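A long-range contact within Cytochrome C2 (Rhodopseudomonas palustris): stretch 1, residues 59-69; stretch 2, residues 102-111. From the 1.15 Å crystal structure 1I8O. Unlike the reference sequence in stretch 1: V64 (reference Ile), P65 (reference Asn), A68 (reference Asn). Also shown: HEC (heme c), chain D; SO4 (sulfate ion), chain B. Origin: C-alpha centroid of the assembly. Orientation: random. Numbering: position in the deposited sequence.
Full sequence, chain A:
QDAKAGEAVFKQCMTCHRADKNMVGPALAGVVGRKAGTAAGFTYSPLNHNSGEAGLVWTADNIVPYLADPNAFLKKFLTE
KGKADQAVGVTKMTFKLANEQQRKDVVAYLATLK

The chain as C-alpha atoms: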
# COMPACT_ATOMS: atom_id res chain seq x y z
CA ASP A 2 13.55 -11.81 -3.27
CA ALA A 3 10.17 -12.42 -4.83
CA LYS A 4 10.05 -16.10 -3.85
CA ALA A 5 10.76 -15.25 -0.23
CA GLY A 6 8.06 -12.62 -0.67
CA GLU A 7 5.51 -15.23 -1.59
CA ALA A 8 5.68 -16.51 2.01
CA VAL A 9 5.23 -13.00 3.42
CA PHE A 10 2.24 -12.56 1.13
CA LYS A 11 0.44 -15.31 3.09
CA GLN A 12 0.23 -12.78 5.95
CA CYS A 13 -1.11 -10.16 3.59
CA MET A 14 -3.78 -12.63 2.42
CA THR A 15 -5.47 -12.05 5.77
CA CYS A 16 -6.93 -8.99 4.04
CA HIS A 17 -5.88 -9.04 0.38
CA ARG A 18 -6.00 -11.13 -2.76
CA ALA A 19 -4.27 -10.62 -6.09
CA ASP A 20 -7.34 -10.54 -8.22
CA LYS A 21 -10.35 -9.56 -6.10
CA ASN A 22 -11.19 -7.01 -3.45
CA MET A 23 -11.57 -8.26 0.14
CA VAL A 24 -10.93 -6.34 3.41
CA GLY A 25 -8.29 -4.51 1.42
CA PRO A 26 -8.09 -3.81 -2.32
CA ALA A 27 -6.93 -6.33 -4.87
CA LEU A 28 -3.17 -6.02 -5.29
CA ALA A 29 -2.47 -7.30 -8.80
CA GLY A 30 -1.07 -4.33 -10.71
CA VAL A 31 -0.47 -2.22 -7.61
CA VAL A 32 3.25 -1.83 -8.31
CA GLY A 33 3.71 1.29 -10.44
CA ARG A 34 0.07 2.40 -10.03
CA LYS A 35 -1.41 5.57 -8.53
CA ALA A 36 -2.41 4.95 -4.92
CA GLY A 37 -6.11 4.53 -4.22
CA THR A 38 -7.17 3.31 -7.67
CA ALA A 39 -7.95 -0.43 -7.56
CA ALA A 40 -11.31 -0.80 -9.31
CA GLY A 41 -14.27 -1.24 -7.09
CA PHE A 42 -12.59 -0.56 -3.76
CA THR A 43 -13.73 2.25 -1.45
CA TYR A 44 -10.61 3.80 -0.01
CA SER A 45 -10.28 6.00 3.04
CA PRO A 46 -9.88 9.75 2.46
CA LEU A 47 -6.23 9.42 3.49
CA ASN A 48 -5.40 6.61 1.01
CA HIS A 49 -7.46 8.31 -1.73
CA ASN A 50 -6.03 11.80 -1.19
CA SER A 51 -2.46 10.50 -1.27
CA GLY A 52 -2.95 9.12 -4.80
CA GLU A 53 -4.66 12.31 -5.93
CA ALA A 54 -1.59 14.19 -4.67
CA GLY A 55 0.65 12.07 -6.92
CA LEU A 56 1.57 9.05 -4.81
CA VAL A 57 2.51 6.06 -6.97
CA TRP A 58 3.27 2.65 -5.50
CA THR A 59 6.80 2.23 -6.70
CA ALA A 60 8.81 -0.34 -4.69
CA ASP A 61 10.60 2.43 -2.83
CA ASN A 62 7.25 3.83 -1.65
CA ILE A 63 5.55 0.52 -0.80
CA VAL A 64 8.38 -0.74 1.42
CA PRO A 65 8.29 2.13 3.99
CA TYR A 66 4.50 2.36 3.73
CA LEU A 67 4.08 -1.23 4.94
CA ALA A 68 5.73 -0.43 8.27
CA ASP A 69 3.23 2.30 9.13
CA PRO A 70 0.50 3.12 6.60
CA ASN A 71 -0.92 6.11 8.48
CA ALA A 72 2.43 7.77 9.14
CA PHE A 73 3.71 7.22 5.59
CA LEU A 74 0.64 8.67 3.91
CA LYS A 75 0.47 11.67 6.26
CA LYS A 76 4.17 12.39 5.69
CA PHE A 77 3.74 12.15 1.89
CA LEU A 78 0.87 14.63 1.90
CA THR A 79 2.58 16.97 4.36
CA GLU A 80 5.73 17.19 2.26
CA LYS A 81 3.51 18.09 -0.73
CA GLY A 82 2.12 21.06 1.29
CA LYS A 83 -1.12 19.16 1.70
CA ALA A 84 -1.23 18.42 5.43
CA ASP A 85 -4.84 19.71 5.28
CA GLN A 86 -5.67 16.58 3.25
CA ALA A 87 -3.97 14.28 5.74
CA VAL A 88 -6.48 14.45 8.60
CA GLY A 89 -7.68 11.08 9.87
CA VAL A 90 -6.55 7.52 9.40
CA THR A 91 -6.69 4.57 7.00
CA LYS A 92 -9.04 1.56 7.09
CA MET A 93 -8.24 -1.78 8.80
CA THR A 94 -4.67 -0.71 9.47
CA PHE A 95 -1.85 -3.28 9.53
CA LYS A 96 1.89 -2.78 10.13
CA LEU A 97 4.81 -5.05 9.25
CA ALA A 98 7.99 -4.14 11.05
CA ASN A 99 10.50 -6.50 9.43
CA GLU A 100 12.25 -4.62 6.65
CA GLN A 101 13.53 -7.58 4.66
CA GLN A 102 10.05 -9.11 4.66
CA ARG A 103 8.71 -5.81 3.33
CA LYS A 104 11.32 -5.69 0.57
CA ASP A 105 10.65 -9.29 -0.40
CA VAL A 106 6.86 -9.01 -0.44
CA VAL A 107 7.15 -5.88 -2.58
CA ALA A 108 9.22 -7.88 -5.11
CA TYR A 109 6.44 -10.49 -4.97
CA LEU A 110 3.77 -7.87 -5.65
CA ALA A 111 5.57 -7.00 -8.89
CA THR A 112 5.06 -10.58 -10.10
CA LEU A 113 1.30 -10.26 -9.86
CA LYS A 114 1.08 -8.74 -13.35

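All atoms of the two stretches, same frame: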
# COMPACT_ATOMS: atom_id res chain seq x y z
N THR A 59 5.50 2.76 -6.35
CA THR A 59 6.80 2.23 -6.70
C THR A 59 7.30 1.36 -5.53
O THR A 59 6.84 1.52 -4.40
CB THR A 59 7.83 3.35 -6.93
OG1 THR A 59 7.92 4.06 -5.71
CG2 THR A 59 7.40 4.29 -8.04
N ALA A 60 8.28 0.49 -5.76
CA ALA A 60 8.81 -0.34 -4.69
C ALA A 60 9.34 0.52 -3.55
O ALA A 60 9.14 0.20 -2.37
CB ALA A 60 9.89 -1.25 -5.23
N ASP A 61 10.02 1.61 -3.90
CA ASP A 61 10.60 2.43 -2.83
C ASP A 61 9.59 3.16 -1.99
O ASP A 61 9.93 3.62 -0.91
CB ASP A 61 11.63 3.37 -3.43
CG ASP A 61 12.92 2.61 -3.82
OD1 ASP A 61 13.10 1.40 -3.50
OD2 ASP A 61 13.73 3.31 -4.45
N ASN A 62 8.35 3.28 -2.43
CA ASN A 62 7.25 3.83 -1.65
C ASN A 62 6.53 2.71 -0.89
O ASN A 62 6.17 2.92 0.26
CB ASN A 62 6.29 4.64 -2.51
CG ASN A 62 6.85 6.01 -2.85
OD1 ASN A 62 7.66 6.56 -2.11
ND2 ASN A 62 6.38 6.57 -3.96
N ILE A 63 6.31 1.54 -1.50
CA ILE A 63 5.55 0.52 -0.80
C ILE A 63 6.30 0.04 0.44
O ILE A 63 5.70 -0.19 1.47
CB ILE A 63 5.14 -0.67 -1.69
CG1 ILE A 63 4.40 -0.25 -2.97
CG2 ILE A 63 4.28 -1.65 -0.89
CD1 ILE A 63 4.28 -1.39 -3.98
N VAL A 64 7.63 -0.16 0.30
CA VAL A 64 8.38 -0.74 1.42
C VAL A 64 8.22 0.07 2.69
O VAL A 64 7.85 -0.53 3.72
CB VAL A 64 9.86 -0.94 0.99
CG1 VAL A 64 10.73 -1.26 2.19
CG2 VAL A 64 9.96 -2.07 -0.04
N PRO A 65 8.49 1.38 2.73
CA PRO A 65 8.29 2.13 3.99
C PRO A 65 6.84 2.22 4.40
O PRO A 65 6.51 2.18 5.59
CB PRO A 65 8.91 3.52 3.71
CG PRO A 65 8.89 3.62 2.19
CD PRO A 65 9.15 2.21 1.73
N TYR A 66 5.93 2.30 3.43
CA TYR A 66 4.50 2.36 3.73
C TYR A 66 4.09 1.17 4.61
O TYR A 66 3.29 1.33 5.53
CB TYR A 66 3.70 2.40 2.43
CG TYR A 66 2.29 1.90 2.57
CD1 TYR A 66 1.25 2.76 2.99
CD2 TYR A 66 1.96 0.60 2.28
CE1 TYR A 66 -0.04 2.30 3.10
CE2 TYR A 66 0.68 0.14 2.41
CZ TYR A 66 -0.32 0.99 2.82
OH TYR A 66 -1.59 0.44 2.96
N LEU A 67 4.57 -0.04 4.26
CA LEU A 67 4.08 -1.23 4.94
C LEU A 67 4.39 -1.25 6.42
O LEU A 67 3.71 -1.98 7.16
CB LEU A 67 4.64 -2.48 4.26
CG LEU A 67 4.11 -2.78 2.87
CD1 LEU A 67 4.90 -3.93 2.21
CD2 LEU A 67 2.66 -3.16 2.88
N ALA A 68 5.41 -0.51 6.83
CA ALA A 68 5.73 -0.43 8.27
C ALA A 68 4.75 0.42 9.05
O ALA A 68 4.69 0.28 10.28
CB ALA A 68 7.12 0.12 8.42
N ASP A 69 4.10 1.37 8.41
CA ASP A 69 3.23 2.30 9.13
C ASP A 69 2.39 3.08 8.11
O ASP A 69 2.76 4.19 7.70
CB ASP A 69 4.05 3.24 10.02
CG ASP A 69 3.24 4.02 11.04
OD1 ASP A 69 2.04 4.25 10.81
OD2 ASP A 69 3.87 4.39 12.07
N GLN A 102 11.34 -8.56 5.05
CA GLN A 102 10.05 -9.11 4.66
C GLN A 102 9.27 -8.11 3.80
O GLN A 102 8.63 -8.51 2.83
CB GLN A 102 9.25 -9.55 5.89
CG GLN A 102 9.82 -10.79 6.52
CD GLN A 102 8.99 -11.25 7.73
OE1 GLN A 102 8.05 -10.59 8.12
NE2 GLN A 102 9.37 -12.39 8.27
N ARG A 103 9.34 -6.82 4.16
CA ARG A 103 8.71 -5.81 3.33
C ARG A 103 9.32 -5.71 1.94
O ARG A 103 8.62 -5.68 0.93
CB ARG A 103 8.72 -4.48 4.04
CG ARG A 103 7.75 -4.39 5.22
CD ARG A 103 7.71 -3.05 5.90
NE ARG A 103 8.83 -2.91 6.83
CZ ARG A 103 9.72 -1.93 6.81
NH1 ARG A 103 9.85 -1.03 5.86
NH2 ARG A 103 10.61 -1.85 7.81
N LYS A 104 10.66 -5.72 1.88
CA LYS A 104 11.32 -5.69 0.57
C LYS A 104 10.94 -6.89 -0.28
O LYS A 104 10.68 -6.78 -1.48
CB LYS A 104 12.83 -5.59 0.74
CG LYS A 104 13.32 -4.28 1.33
CD LYS A 104 14.81 -4.29 1.56
CE LYS A 104 15.35 -2.93 1.93
NZ LYS A 104 16.81 -2.94 2.07
N ASP A 105 10.93 -8.06 0.33
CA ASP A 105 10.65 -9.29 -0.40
C ASP A 105 9.21 -9.34 -0.87
O ASP A 105 8.93 -9.69 -2.00
CB ASP A 105 11.02 -10.48 0.46
CG ASP A 105 12.53 -10.66 0.68
OD1 ASP A 105 13.33 -10.03 -0.03
OD2 ASP A 105 12.86 -11.45 1.59
N VAL A 106 8.26 -8.98 0.00
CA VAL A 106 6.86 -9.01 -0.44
C VAL A 106 6.63 -8.01 -1.54
O VAL A 106 5.80 -8.28 -2.42
CB VAL A 106 5.88 -8.87 0.72
CG1 VAL A 106 5.71 -7.45 1.23
CG2 VAL A 106 4.55 -9.49 0.33
N VAL A 107 7.31 -6.88 -1.52
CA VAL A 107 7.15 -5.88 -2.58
C VAL A 107 7.66 -6.41 -3.90
O VAL A 107 7.05 -6.21 -4.96
CB VAL A 107 7.75 -4.52 -2.16
CG1 VAL A 107 7.88 -3.60 -3.33
CG2 VAL A 107 6.88 -3.96 -1.06
N ALA A 108 8.78 -7.16 -3.90
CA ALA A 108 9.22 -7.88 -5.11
C ALA A 108 8.18 -8.86 -5.56
O ALA A 108 7.89 -9.02 -6.75
CB ALA A 108 10.57 -8.54 -4.83
N TYR A 109 7.50 -9.58 -4.62
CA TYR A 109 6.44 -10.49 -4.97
C TYR A 109 5.25 -9.79 -5.60
O TYR A 109 4.67 -10.25 -6.58
CB TYR A 109 6.06 -11.34 -3.72
CG TYR A 109 5.01 -12.34 -4.12
CD1 TYR A 109 5.40 -13.47 -4.81
CD2 TYR A 109 3.67 -12.18 -3.83
CE1 TYR A 109 4.50 -14.42 -5.20
CE2 TYR A 109 2.75 -13.13 -4.25
CZ TYR A 109 3.16 -14.29 -4.96
OH TYR A 109 2.24 -15.21 -5.37
N LEU A 110 4.89 -8.61 -5.08
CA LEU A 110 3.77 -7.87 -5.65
C LEU A 110 4.02 -7.54 -7.14
O LEU A 110 3.07 -7.52 -7.91
CB LEU A 110 3.54 -6.56 -4.91
CG LEU A 110 3.10 -6.66 -3.43
CD1 LEU A 110 2.96 -5.23 -2.86
CD2 LEU A 110 1.87 -7.49 -3.30
N ALA A 111 5.26 -7.32 -7.50
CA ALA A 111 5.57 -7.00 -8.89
C ALA A 111 5.33 -8.18 -9.81
O ALA A 111 5.18 -7.97 -11.03
CB ALA A 111 6.99 -6.47 -9.03
FE HEC D . -2.87 -3.80 2.94
CHA HEC D . -4.06 -0.98 1.39
CHB HEC D . -0.24 -3.91 0.80
CHC HEC D . -1.53 -6.40 4.72
CHD HEC D . -5.68 -3.96 4.81
NA HEC D . -2.28 -2.67 1.43
C1A HEC D . -2.85 -1.52 0.94
C2A HEC D . -2.03 -0.90 -0.05
C3A HEC D . -0.98 -1.71 -0.26
C4A HEC D . -1.12 -2.84 0.68
CMA HEC D . 0.18 -1.54 -1.21
CAA HEC D . -2.37 0.36 -0.86
CBA HEC D . -3.17 -0.09 -2.08
CGA HEC D . -3.67 1.01 -2.98
O1A HEC D . -3.45 2.22 -2.74
O2A HEC D . -4.32 0.62 -4.00
NB HEC D . -1.23 -4.90 2.78
C1B HEC D . -0.27 -4.87 1.75
C2B HEC D . 0.67 -5.91 1.91
C3B HEC D . 0.39 -6.54 3.05
C4B HEC D . -0.85 -5.96 3.58
CMB HEC D . 1.79 -6.18 0.92
CAB HEC D . 1.15 -7.69 3.74
CBB HEC D . 2.59 -7.24 4.20
NC HEC D . -3.45 -4.93 4.51
C1C HEC D . -2.77 -5.92 5.12
C2C HEC D . -3.56 -6.52 6.15
C3C HEC D . -4.74 -5.86 6.16
C4C HEC D . -4.66 -4.83 5.16
CMC HEC D . -3.16 -7.76 6.91
CAC HEC D . -6.00 -6.11 6.97
CBC HEC D . -5.76 -6.14 8.49
ND HEC D . -4.54 -2.70 3.05
C1D HEC D . -5.62 -2.98 3.89
C2D HEC D . -6.66 -1.99 3.56
C3D HEC D . -6.22 -1.13 2.65
C4D HEC D . -4.86 -1.60 2.32
CMD HEC D . -8.05 -2.04 4.28
CAD HEC D . -6.93 0.07 2.17
CBD HEC D . -6.86 1.15 3.29
CGD HEC D . -7.59 2.45 3.03
O1D HEC D . -8.28 2.65 2.01
O2D HEC D . -7.51 3.27 3.99
S SO4 B . 12.46 -14.77 8.49
O1 SO4 B . 13.61 -14.00 9.13
O2 SO4 B . 11.67 -14.09 7.39
O3 SO4 B . 12.76 -16.19 8.12
O4 SO4 B . 11.54 -14.97 9.69

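Helices that are distant in sequence commonly pack by setting the side chains of one into the hollows between side chains of the other, and the contact between residues 60-68 and 102-111 of this cytochrome c2 illustrates the principle with two knobs. The helix axes approach to 8.8 Å and their N-to-C directions differ by 132°, so the helices run in broadly opposed senses but cross obliquely. The contact buries 454 Å², both sides summed, and much of the second helix's share falls on V107 and R103, one turn apart.

V107 is the compact knob. Its CA-to-CB bond points toward the first helix, and its side chain sits among A60, I63, V64 and L67, a hollow made by residues spaced three and four apart on one helix surface. The fit is close on all four: V107 CG1 lies 3.6 Å from A60 CB, while V107 CG2 lies 3.5 Å from I63 CG2, 3.8 Å from V64 CG2 and 3.8 Å from L67 CD1. V107, with chi1 in the t well, turns CG1 to A60, and that methyl lies near V64 and I63 too; CG2 lies closest to I63, V64 and L67. Around this knob, I63 CD1 approaches L110 CD1 at 4.2 Å and L67 CD1 meets V106 CG1 at 3.7 Å, extending the apolar packing. L67 also borders the heme, its CD2 3.5 Å from HEC C2B, so one side chain serves both the helix contact and the cofactor pocket.

The second knob shows that a long polar side chain can play the same part. R103 fills the hollow among V64, P65, L67 and A68, one turn further along the first helix. Its aliphatic portion does the packing against L67, with R103 CD 3.5 Å from L67 CB, and A68 CB covers one face of the guanidinium, 3.7 Å from R103 CZ. The edge of the group is left for polar contact: R103 NH1 donates to V64 O at 3.0 Å, with an N-H...acceptor angle of 162°. Within the first helix V64 O receives only a weak bond, from L67 N at 3.4 Å, and A68 N bonds to P65 O instead; R103 NH1 adds a well-aligned donor. R103 NE and NH2 are satisfied elsewhere in the structure.

V64 and L67 line both hollows and so join the two sites. V64 CG2 also packs 3.9 Å from K104 CA, so the valine rests against the second helix's backbone as well as its side chains.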